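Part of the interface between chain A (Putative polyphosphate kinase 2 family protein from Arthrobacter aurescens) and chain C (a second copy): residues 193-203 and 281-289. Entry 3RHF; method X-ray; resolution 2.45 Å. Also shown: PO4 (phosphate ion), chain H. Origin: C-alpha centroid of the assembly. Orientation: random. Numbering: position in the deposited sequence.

Chain A 193-203: QKKRLIARLDD
Chain C (281-289) AERALVVES

Two helices pack almost antiparallel: the axes of A193-202 and C281-288 make an N-to-C angle of 172° and approach to 9.9 Å, with Ile A198 CA and Arg C283 CA, 6.3 Å apart, setting the register. Together the stretches bury 466 Å². Most residues lie near phi/psi -60/-42, Asp A202 (-75/-16) and Glu C288 (-83/-24) drifting at the helix ends; i to i-4 bonds include Leu A197 N to Gln A193 O at 2.8 Å and Val C286 N to Glu C282 O at 2.7 Å.

Along chain A, Gln A193 makes no contact here. Lys A194 (chi1 t, 168°; chi2 148°; chi3 p; chi4 t) starts sideways, but its long chain reaches across: CD lies 3.5 Å from Val C286 O, and NZ gives a weak hydrogen bond to Val C287 O at 3.4 Å. A long aliphatic stem ending in an amine suits this site beside the C-terminal carbonyls of the partner helix. Lys A195 points away. Leu A197 (m, t) points toward chain C, its CB 4.2 Å from Val C286 CG1. Ile A198 (m, t) branches between partners, with CG1 4.1 Å from Val C286 CG1, CD1 4.1 Å from Val C287 CG2, and CG2 over one face of the Arg C283 guanidinium, 3.5 Å from NH2. Ala A199 points away; Arg A200 (m, t, t) NE donates a hydrogen bond to phosphate O1 at 2.8 Å.

Leu A201 (m, t) is buried, its CD1 3.8 Å from Arg C283 CA and 3.9 Å from Val C286 CG2. Val C286 (t) is thus a compact knob among Lys A194, Leu A197, Ile A198 and Leu A201, whose apolar groups suit its burial.

Exposed Asp A202 (m, chi2 -11°) closes the contact with a two-pronged salt bridge, opposite charges meeting near-linearly: Arg C283 (t, t, t; chi4 -72°) donates NE to OD1 at 2.7 Å (171°) and NH2 to OD2 at 3.0 Å (165°). Asp A203 (-112/113) leaves the helix.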

# COMPACT_ATOMS: atom_id res chain seq x y z
N GLN A 193 -7.00 -16.61 -20.73
CA GLN A 193 -6.31 -15.39 -21.12
C GLN A 193 -7.06 -14.68 -22.27
O GLN A 193 -7.27 -13.46 -22.25
CB GLN A 193 -4.90 -15.68 -21.58
CG GLN A 193 -3.95 -14.66 -21.24
CD GLN A 193 -3.08 -14.20 -22.38
OE1 GLN A 193 -3.51 -14.20 -23.52
NE2 GLN A 193 -1.86 -13.69 -22.06
N LYS A 194 -7.45 -15.48 -23.26
CA LYS A 194 -8.22 -14.98 -24.40
C LYS A 194 -9.51 -14.33 -23.92
O LYS A 194 -9.83 -13.22 -24.31
CB LYS A 194 -8.47 -16.09 -25.43
CG LYS A 194 -9.48 -15.74 -26.49
CD LYS A 194 -9.22 -16.39 -27.88
CE LYS A 194 -9.40 -17.90 -27.92
NZ LYS A 194 -9.26 -18.40 -29.36
N LYS A 195 -10.23 -15.03 -23.06
CA LYS A 195 -11.46 -14.50 -22.48
C LYS A 195 -11.20 -13.16 -21.77
O LYS A 195 -11.98 -12.23 -21.86
CB LYS A 195 -12.03 -15.53 -21.51
CG LYS A 195 -13.52 -15.35 -21.14
CD LYS A 195 -13.95 -16.22 -19.92
CE LYS A 195 -15.16 -15.65 -19.09
NZ LYS A 195 -15.28 -16.36 -17.73
N ARG A 196 -10.06 -13.06 -21.09
CA ARG A 196 -9.74 -11.85 -20.37
C ARG A 196 -9.34 -10.69 -21.30
O ARG A 196 -9.77 -9.56 -21.05
CB ARG A 196 -8.73 -12.11 -19.24
CG ARG A 196 -9.38 -12.90 -18.13
CD ARG A 196 -8.44 -13.31 -17.02
NE ARG A 196 -9.07 -14.27 -16.11
CZ ARG A 196 -8.56 -14.64 -14.94
NH1 ARG A 196 -7.42 -14.13 -14.49
NH2 ARG A 196 -9.15 -15.56 -14.23
N LEU A 197 -8.54 -10.95 -22.34
CA LEU A 197 -8.17 -9.86 -23.25
C LEU A 197 -9.39 -9.36 -23.99
O LEU A 197 -9.56 -8.15 -24.20
CB LEU A 197 -7.10 -10.29 -24.24
CG LEU A 197 -5.72 -10.56 -23.68
CD1 LEU A 197 -4.91 -11.26 -24.74
CD2 LEU A 197 -5.03 -9.28 -23.23
N ILE A 198 -10.27 -10.29 -24.36
CA ILE A 198 -11.51 -9.89 -25.01
C ILE A 198 -12.34 -9.00 -24.11
O ILE A 198 -12.88 -8.00 -24.54
CB ILE A 198 -12.36 -11.10 -25.43
CG1 ILE A 198 -11.82 -11.72 -26.71
CG2 ILE A 198 -13.81 -10.68 -25.67
CD1 ILE A 198 -12.43 -13.15 -26.99
N ALA A 199 -12.45 -9.39 -22.83
CA ALA A 199 -13.16 -8.55 -21.84
C ALA A 199 -12.54 -7.15 -21.71
O ALA A 199 -13.26 -6.16 -21.59
CB ALA A 199 -13.30 -9.25 -20.51
N ARG A 200 -11.23 -7.01 -21.85
CA ARG A 200 -10.70 -5.65 -21.83
C ARG A 200 -11.16 -4.83 -23.02
O ARG A 200 -11.48 -3.62 -22.89
CB ARG A 200 -9.19 -5.66 -21.79
CG ARG A 200 -8.70 -6.36 -20.58
CD ARG A 200 -7.27 -6.09 -20.36
NE ARG A 200 -6.80 -6.59 -19.08
CZ ARG A 200 -5.51 -6.76 -18.82
NH1 ARG A 200 -4.62 -6.49 -19.77
NH2 ARG A 200 -5.11 -7.20 -17.63
N LEU A 201 -11.19 -5.46 -24.19
CA LEU A 201 -11.64 -4.75 -25.39
C LEU A 201 -13.16 -4.42 -25.35
O LEU A 201 -13.56 -3.35 -25.78
CB LEU A 201 -11.25 -5.56 -26.60
CG LEU A 201 -9.74 -5.75 -26.71
CD1 LEU A 201 -9.35 -6.73 -27.78
CD2 LEU A 201 -9.09 -4.40 -26.94
N ASP A 202 -13.97 -5.31 -24.77
CA ASP A 202 -15.41 -5.09 -24.61
C ASP A 202 -15.80 -4.08 -23.49
O ASP A 202 -16.91 -3.59 -23.45
CB ASP A 202 -16.13 -6.43 -24.36
CG ASP A 202 -16.14 -7.37 -25.59
OD1 ASP A 202 -15.77 -6.97 -26.73
OD2 ASP A 202 -16.50 -8.56 -25.42
N ASP A 203 -14.90 -3.75 -22.57
CA ASP A 203 -15.23 -2.79 -21.53
C ASP A 203 -14.43 -1.55 -21.73
O ASP A 203 -13.23 -1.60 -21.61
CB ASP A 203 -14.93 -3.39 -20.16
CG ASP A 203 -15.37 -2.52 -19.04
OD1 ASP A 203 -15.72 -1.35 -19.26
OD2 ASP A 203 -15.36 -3.02 -17.90
N ALA C 281 -11.12 -4.29 -34.79
CA ALA C 281 -10.11 -5.05 -35.53
C ALA C 281 -9.28 -5.88 -34.54
O ALA C 281 -9.10 -7.10 -34.71
CB ALA C 281 -9.18 -4.12 -36.39
N GLU C 282 -8.81 -5.22 -33.49
CA GLU C 282 -8.03 -5.93 -32.48
C GLU C 282 -8.85 -7.09 -31.90
O GLU C 282 -8.35 -8.21 -31.82
CB GLU C 282 -7.56 -4.96 -31.39
CG GLU C 282 -6.35 -5.43 -30.62
CD GLU C 282 -5.07 -5.26 -31.38
OE1 GLU C 282 -5.09 -4.75 -32.53
OE2 GLU C 282 -4.04 -5.67 -30.81
N ARG C 283 -10.11 -6.85 -31.56
CA ARG C 283 -10.96 -7.92 -31.00
C ARG C 283 -10.98 -9.16 -31.92
O ARG C 283 -10.83 -10.29 -31.46
CB ARG C 283 -12.37 -7.41 -30.73
CG ARG C 283 -13.31 -8.40 -30.08
CD ARG C 283 -14.75 -7.89 -29.99
NE ARG C 283 -15.47 -8.54 -28.90
CZ ARG C 283 -15.90 -9.81 -28.91
NH1 ARG C 283 -15.71 -10.61 -29.96
NH2 ARG C 283 -16.53 -10.28 -27.86
N ALA C 284 -11.16 -8.92 -33.23
CA ALA C 284 -11.17 -9.99 -34.25
C ALA C 284 -9.86 -10.72 -34.27
O ALA C 284 -9.81 -11.93 -34.30
CB ALA C 284 -11.43 -9.40 -35.62
N LEU C 285 -8.79 -9.95 -34.25
CA LEU C 285 -7.44 -10.47 -34.18
C LEU C 285 -7.26 -11.34 -32.91
O LEU C 285 -6.61 -12.41 -32.94
CB LEU C 285 -6.44 -9.29 -34.21
CG LEU C 285 -5.30 -9.23 -35.24
CD1 LEU C 285 -5.69 -9.69 -36.68
CD2 LEU C 285 -4.73 -7.80 -35.23
N VAL C 286 -7.86 -10.91 -31.80
CA VAL C 286 -7.75 -11.70 -30.57
C VAL C 286 -8.57 -12.97 -30.71
O VAL C 286 -8.13 -14.04 -30.28
CB VAL C 286 -8.09 -10.92 -29.25
CG1 VAL C 286 -7.97 -11.84 -28.04
CG2 VAL C 286 -7.17 -9.76 -29.06
N VAL C 287 -9.74 -12.86 -31.33
CA VAL C 287 -10.62 -14.00 -31.47
C VAL C 287 -9.94 -15.12 -32.24
O VAL C 287 -10.15 -16.29 -31.93
CB VAL C 287 -11.96 -13.58 -32.10
CG1 VAL C 287 -12.58 -14.70 -32.91
CG2 VAL C 287 -12.94 -13.10 -31.01
N GLU C 288 -9.11 -14.77 -33.22
CA GLU C 288 -8.42 -15.74 -34.12
C GLU C 288 -7.15 -16.34 -33.52
O GLU C 288 -6.72 -17.40 -33.97
CB GLU C 288 -8.05 -15.11 -35.48
CG GLU C 288 -9.22 -14.55 -36.34
CD GLU C 288 -10.41 -15.55 -36.60
OE1 GLU C 288 -10.19 -16.75 -36.97
OE2 GLU C 288 -11.58 -15.11 -36.45
N SER C 289 -6.52 -15.64 -32.56
CA SER C 289 -5.48 -16.23 -31.67
C SER C 289 -6.09 -17.30 -30.74
O SER C 289 -5.35 -17.99 -30.03
CB SER C 289 -4.77 -15.12 -30.82
P PO4 H . -8.66 -6.63 -15.38
O1 PO4 H . -8.60 -6.58 -16.91
O2 PO4 H . -9.24 -5.30 -14.92
O3 PO4 H . -9.65 -7.65 -14.85
O4 PO4 H . -7.27 -6.97 -14.84